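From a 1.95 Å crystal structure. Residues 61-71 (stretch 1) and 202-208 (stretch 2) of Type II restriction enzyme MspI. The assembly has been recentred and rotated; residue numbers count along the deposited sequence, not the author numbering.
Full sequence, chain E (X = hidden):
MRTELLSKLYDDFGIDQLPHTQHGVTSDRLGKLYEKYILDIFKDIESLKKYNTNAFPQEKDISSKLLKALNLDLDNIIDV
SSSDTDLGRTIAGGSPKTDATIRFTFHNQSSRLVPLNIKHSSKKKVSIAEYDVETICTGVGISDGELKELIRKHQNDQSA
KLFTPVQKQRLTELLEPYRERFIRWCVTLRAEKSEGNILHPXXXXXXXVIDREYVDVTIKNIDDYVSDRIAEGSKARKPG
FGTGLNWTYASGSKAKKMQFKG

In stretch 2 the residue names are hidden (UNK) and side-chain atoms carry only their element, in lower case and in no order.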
ATOM      1  N   ASP E  61       8.337  17.212  -4.997  1.00 20.43           N
ATOM      2  CA  ASP E  61       8.078  16.650  -3.671  1.00 19.14           C
ATOM      3  C   ASP E  61       7.781  15.158  -3.797  1.00 18.45           C
ATOM      4  O   ASP E  61       8.282  14.354  -3.022  1.00 16.64           O
ATOM      5  CB  ASP E  61       6.888  17.347  -2.998  1.00 19.12           C
ATOM      6  CG  ASP E  61       6.561  16.756  -1.628  1.00 21.83           C
ATOM      7  OD1 ASP E  61       7.462  16.711  -0.761  1.00 20.39           O
ATOM      8  OD2 ASP E  61       5.401  16.332  -1.406  1.00 19.95           O
ATOM      9  N   ILE E  62       6.963  14.802  -4.782  1.00 15.65           N
ATOM     10  CA  ILE E  62       6.592  13.407  -5.020  1.00 14.22           C
ATOM     11  C   ILE E  62       7.807  12.571  -5.424  1.00 18.32           C
ATOM     12  O   ILE E  62       8.088  11.531  -4.813  1.00 16.62           O
ATOM     13  CB  ILE E  62       5.510  13.323  -6.119  1.00 15.26           C
ATOM     14  CG1 ILE E  62       4.237  14.027  -5.623  1.00 16.18           C
ATOM     15  CG2 ILE E  62       5.244  11.859  -6.495  1.00 15.63           C
ATOM     16  CD1 ILE E  62       3.181  14.265  -6.722  1.00 14.64           C
ATOM     17  N   SER E  63       8.542  13.031  -6.434  1.00 14.45           N
ATOM     18  CA  SER E  63       9.719  12.302  -6.885  1.00 16.18           C
ATOM     19  C   SER E  63      10.805  12.200  -5.794  1.00 14.79           C
ATOM     20  O   SER E  63      11.426  11.145  -5.632  1.00 16.22           O
ATOM     21  CB  SER E  63      10.274  12.937  -8.172  1.00 14.23           C
ATOM     22  OG  SER E  63      10.634  14.295  -7.988  1.00 14.89           O
ATOM     23  N   SER E  64      11.032  13.277  -5.045  1.00 15.59           N
ATOM     24  CA  SER E  64      12.029  13.251  -3.969  1.00 16.88           C
ATOM     25  C   SER E  64      11.631  12.266  -2.864  1.00 16.08           C
ATOM     26  O   SER E  64      12.472  11.560  -2.321  1.00 14.44           O
ATOM     27  CB  SER E  64      12.217  14.642  -3.351  1.00 18.62           C
ATOM     28  OG  SER E  64      12.932  15.501  -4.222  1.00 23.13           O
ATOM     29  N   LYS E  65      10.349  12.224  -2.524  1.00 16.01           N
ATOM     30  CA  LYS E  65       9.894  11.294  -1.497  1.00 16.23           C
ATOM     31  C   LYS E  65      10.105   9.856  -1.970  1.00 14.79           C
ATOM     32  O   LYS E  65      10.432   8.975  -1.176  1.00 15.64           O
ATOM     33  CB  LYS E  65       8.407  11.517  -1.174  1.00 11.26           C
ATOM     34  CG  LYS E  65       8.131  12.708  -0.266  1.00 16.24           C
ATOM     35  CD  LYS E  65       6.641  12.977  -0.140  1.00 14.76           C
ATOM     36  CE  LYS E  65       6.383  14.147   0.803  1.00 21.78           C
ATOM     37  NZ  LYS E  65       4.951  14.550   0.858  1.00 17.69           N
ATOM     38  N   LEU E  66       9.912   9.611  -3.260  1.00 12.89           N
ATOM     39  CA  LEU E  66      10.095   8.258  -3.772  1.00 14.31           C
ATOM     40  C   LEU E  66      11.572   7.859  -3.727  1.00 14.40           C
ATOM     41  O   LEU E  66      11.913   6.762  -3.271  1.00 14.84           O
ATOM     42  CB  LEU E  66       9.539   8.140  -5.197  1.00 13.98           C
ATOM     43  CG  LEU E  66       9.312   6.698  -5.693  1.00 16.45           C
ATOM     44  CD1 LEU E  66       8.114   6.656  -6.652  1.00 16.66           C
ATOM     45  CD2 LEU E  66      10.570   6.171  -6.375  1.00 17.25           C
ATOM     46  N   LEU E  67      12.452   8.744  -4.185  1.00 15.76           N
ATOM     47  CA  LEU E  67      13.885   8.444  -4.163  1.00 15.06           C
ATOM     48  C   LEU E  67      14.391   8.317  -2.726  1.00 14.96           C
ATOM     49  O   LEU E  67      15.273   7.504  -2.428  1.00 16.29           O
ATOM     50  CB  LEU E  67      14.677   9.533  -4.902  1.00 14.58           C
ATOM     51  CG  LEU E  67      14.421   9.687  -6.409  1.00 18.52           C
ATOM     52  CD1 LEU E  67      15.270  10.830  -6.953  1.00 16.35           C
ATOM     53  CD2 LEU E  67      14.735   8.387  -7.142  1.00 16.76           C
ATOM     54  N   LYS E  68      13.824   9.112  -1.828  1.00 15.30           N
ATOM     55  CA  LYS E  68      14.242   9.079  -0.434  1.00 18.17           C
ATOM     56  C   LYS E  68      13.889   7.742   0.217  1.00 20.69           C
ATOM     57  O   LYS E  68      14.688   7.177   0.970  1.00 18.18           O
ATOM     58  CB  LYS E  68      13.595  10.238   0.326  1.00 22.73           C
ATOM     59  CG  LYS E  68      13.929  10.308   1.805  1.00 27.58           C
ATOM     60  CD  LYS E  68      13.196  11.478   2.441  1.00 32.87           C
ATOM     61  CE  LYS E  68      13.292  11.466   3.958  1.00 35.97           C
ATOM     62  NZ  LYS E  68      12.572  12.641   4.531  1.00 36.59           N
ATOM     63  N   ALA E  69      12.702   7.227  -0.079  1.00 17.21           N
ATOM     64  CA  ALA E  69      12.282   5.949   0.490  1.00 19.06           C
ATOM     65  C   ALA E  69      13.190   4.825   0.002  1.00 15.88           C
ATOM     66  O   ALA E  69      13.268   3.772   0.624  1.00 17.62           O
ATOM     67  CB  ALA E  69      10.836   5.651   0.101  1.00 16.66           C
ATOM     68  N   LEU E  70      13.870   5.062  -1.117  1.00 14.90           N
ATOM     69  CA  LEU E  70      14.774   4.078  -1.704  1.00 16.66           C
ATOM     70  C   LEU E  70      16.237   4.387  -1.423  1.00 18.36           C
ATOM     71  O   LEU E  70      17.120   3.631  -1.833  1.00 18.99           O
ATOM     72  CB  LEU E  70      14.582   4.023  -3.223  1.00 15.27           C
ATOM     73  CG  LEU E  70      13.247   3.508  -3.765  1.00 17.54           C
ATOM     74  CD1 LEU E  70      13.174   3.765  -5.276  1.00 16.67           C
ATOM     75  CD2 LEU E  70      13.115   2.019  -3.475  1.00 14.24           C
ATOM     76  N   ASN E  71      16.493   5.497  -0.736  1.00 18.22           N
ATOM     77  CA  ASN E  71      17.859   5.909  -0.432  1.00 21.06           C
ATOM     78  C   ASN E  71      18.678   5.997  -1.719  1.00 21.44           C
ATOM     79  O   ASN E  71      19.809   5.516  -1.774  1.00 19.59           O
ATOM     80  CB  ASN E  71      18.521   4.917   0.533  1.00 26.56           C
ATOM     81  CG  ASN E  71      17.848   4.891   1.889  1.00 31.11           C
ATOM     82  OD1 ASN E  71      17.712   5.925   2.541  1.00 36.00           O
ATOM     83  ND2 ASN E  71      17.424   3.706   2.324  1.00 34.49           N
ATOM     84  N   UNK E 202       7.686  -3.005  -3.077  1.00 12.23           N
ATOM     85  CA  UNK E 202       8.770  -2.541  -2.218  1.00 12.59           C
ATOM     86  C   UNK E 202       8.443  -1.199  -1.574  1.00 14.60           C
ATOM     87  O   UNK E 202       9.013  -0.836  -0.541  1.00 10.92           O
ATOM     88  o   UNK E 202      11.614  -3.737  -4.215  1.00 16.97           O
ATOM     89  c   UNK E 202      10.723  -3.710  -3.339  1.00 17.87           C
ATOM     90  c   UNK E 202      10.072  -2.382  -3.015  1.00 15.87           C
ATOM     91  o   UNK E 202      10.349  -4.722  -2.709  1.00 17.92           O
ATOM     92  N   UNK E 203       7.532  -0.458  -2.200  1.00 12.54           N
ATOM     93  CA  UNK E 203       7.131   0.848  -1.702  1.00 15.50           C
ATOM     94  C   UNK E 203       5.615   0.958  -1.693  1.00 12.32           C
ATOM     95  O   UNK E 203       4.948   0.460  -2.595  1.00 13.31           O
ATOM     96  c   UNK E 203       9.410   3.378  -3.676  1.00 14.00           C
ATOM     97  c   UNK E 203       9.183   2.206  -2.717  1.00 16.20           C
ATOM     98  c   UNK E 203       7.679   1.964  -2.599  1.00 15.44           C
ATOM     99  c   UNK E 203       9.773   2.521  -1.349  1.00 14.20           C
ATOM    100  N   UNK E 204       5.082   1.611  -0.669  1.00 12.88           N
ATOM    101  CA  UNK E 204       3.646   1.823  -0.558  1.00  9.63           C
ATOM    102  C   UNK E 204       3.444   3.328  -0.730  1.00 12.80           C
ATOM    103  O   UNK E 204       3.902   4.136   0.095  1.00 14.45           O
ATOM    104  c   UNK E 204       2.994  -0.350   2.621  1.00 12.93           C
ATOM    105  c   UNK E 204       3.053  -1.065   0.194  1.00  9.85           C
ATOM    106  c   UNK E 204       3.137   1.376   0.816  1.00 12.46           C
ATOM    107  c   UNK E 204       3.556  -0.039   1.236  1.00 10.28           C
ATOM    108  N   UNK E 205       2.783   3.691  -1.821  1.00  9.19           N
ATOM    109  CA  UNK E 205       2.518   5.083  -2.157  1.00 12.75           C
ATOM    110  C   UNK E 205       1.066   5.381  -1.824  1.00 11.05           C
ATOM    111  O   UNK E 205       0.167   4.703  -2.305  1.00 12.86           O
ATOM    112  c   UNK E 205       4.566   5.189  -5.489  1.00 13.18           C
ATOM    113  c   UNK E 205       4.219   5.017  -4.011  1.00 13.94           C
ATOM    114  c   UNK E 205       2.423   6.776  -4.043  1.00 12.83           C
ATOM    115  c   UNK E 205       2.761   5.333  -3.670  1.00 13.67           C
ATOM    116  N   UNK E 206       0.847   6.390  -0.988  1.00 15.02           N
ATOM    117  CA  UNK E 206      -0.500   6.767  -0.584  1.00 14.45           C
ATOM    118  C   UNK E 206      -0.790   8.236  -0.872  1.00 16.26           C
ATOM    119  O   UNK E 206      -0.235   9.125  -0.223  1.00 15.32           O
ATOM    120  n   UNK E 206      -1.407   2.779   1.227  1.00 25.41           N
ATOM    121  n   UNK E 206      -1.397   1.144   2.844  1.00 32.90           N
ATOM    122  c   UNK E 206      -0.698   6.510   0.912  1.00 15.31           C
ATOM    123  c   UNK E 206      -1.562   2.411   2.494  1.00 28.96           C
ATOM    124  c   UNK E 206      -1.556   4.149   0.746  1.00 21.03           C
ATOM    125  n   UNK E 206      -1.877   3.311   3.417  1.00 32.66           N
ATOM    126  c   UNK E 206      -0.503   5.066   1.345  1.00 17.79           C
ATOM    127  N   UNK E 207      -1.654   8.483  -1.849  1.00 16.10           N
ATOM    128  CA  UNK E 207      -2.048   9.844  -2.199  1.00 13.73           C
ATOM    129  C   UNK E 207      -3.246  10.229  -1.347  1.00 16.72           C
ATOM    130  O   UNK E 207      -4.228   9.482  -1.267  1.00 17.29           O
ATOM    131  c   UNK E 207      -1.318   9.954  -4.623  1.00 12.35           C
ATOM    132  c   UNK E 207       0.120   8.821  -6.204  1.00 14.44           C
ATOM    133  c   UNK E 207      -2.462   9.939  -3.667  1.00 12.19           C
ATOM    134  c   UNK E 207       0.817  10.000  -6.425  1.00 14.83           C
ATOM    135  c   UNK E 207      -0.949   8.802  -5.302  1.00 10.31           C
ATOM    136  c   UNK E 207       0.451  11.157  -5.750  1.00 13.48           C
ATOM    137  c   UNK E 207      -0.611  11.125  -4.853  1.00 12.80           C
ATOM    138  N   UNK E 208      -3.153  11.374  -0.687  1.00 18.49           N
ATOM    139  CA  UNK E 208      -4.266  11.856   0.106  1.00 18.02           C
ATOM    140  C   UNK E 208      -5.046  12.758  -0.848  1.00 17.05           C
ATOM    141  O   UNK E 208      -4.538  13.781  -1.316  1.00 16.39           O
ATOM    142  c   UNK E 208      -3.776  12.650   1.310  1.00 21.89           C
ATOM    143  c   UNK E 208      -4.913  13.141   2.186  1.00 27.84           C
ATOM    144  o   UNK E 208      -3.484  14.618   3.406  1.00 37.12           O
ATOM    145  c   UNK E 208      -4.408  13.801   3.449  1.00 32.57           C
ATOM    146  n   UNK E 208      -5.016  13.462   4.577  1.00 33.02           N
TER

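Position 202 precedes the strand and carries four side-chain atoms: two carbons in a row, the second bearing two oxygens. Its CB points toward the helix of stretch 1, yet the side chain makes no contact with it. This is a carboxylate one methylene from the backbone, so the residue is an aspartate, D202, and OD2 is hydrogen-bonded elsewhere in the structure.

Position 203 opens the strand with four carbons forked at the second. One branch end lies 3.6 Å from CB of A69; the other lies 3.9 Å from CG of L66 and 3.8 Å from CG of L70. A fork one carbon beyond CB identifies leucine, L203, in the m, t rotamer. The short distance is L203 CD2 to A69 CB, while L203 CD1 makes the closest approaches to L66 and L70; both branch ends lie near L70, L203 CD2 being 4.0 Å from L70 CD2. The side chain therefore fits among L66, A69 and L70, and L203 has more of its surface covered by stretch 1 than any other residue of the strand.

Position 204 has the same make-up, four carbons forked at the second, but touches nothing on stretch 1; its side chain is out of reach of it. It is again leucine, L204, buried against other parts of the protein.

At position 205 the four carbons fork at the first, and one arm is two carbons long. The end of that arm lies 4.0 Å from CD1 of L66. Branching at CB with unequal arms means isoleucine, I205. Although its CB points sideways, the extended arm brings CD1 to the helix.

Position 206 has three carbons, a nitrogen, and then a carbon carrying two more nitrogens. It makes no contact with stretch 1. This guanidinium belongs to arginine, R206, and NH1 and NH2 are hydrogen-bonded elsewhere in the structure.

Position 207 shows one carbon followed by a ring of six carbons with no further atom attached. One ring carbon lies 4.2 Å from CD1 of I62, which approaches the ring at its edge, near the ring plane. The residue is phenylalanine, F207, and the ring carbon is CE2.

Position 208 has three carbons, the third carrying one oxygen and one nitrogen, and lies out of reach of the helix. This terminal amide, two methylenes from CA, is that of glutamine, Q208.

The contact is apolar throughout, with no hydrogen bond between the stretches. Alternation along the strand places L203, I205 and F207 at the helix, while L204, R206 and Q208 make no contact with it. Because helix and strand run nearly antiparallel, at 156°, the strand order is met in reverse: L203 packs near the helix C-terminus, I205 on L66, and F207 on I62, one turn earlier. With the axes 10.1 Å apart at closest approach, side chains fill the gap. The K65 NZ to D61 OD2 salt bridge, 2.9 Å long, links two helix residues that make no contact with the strand.

Stretch 2, residues 202-208: DLLIRFQ
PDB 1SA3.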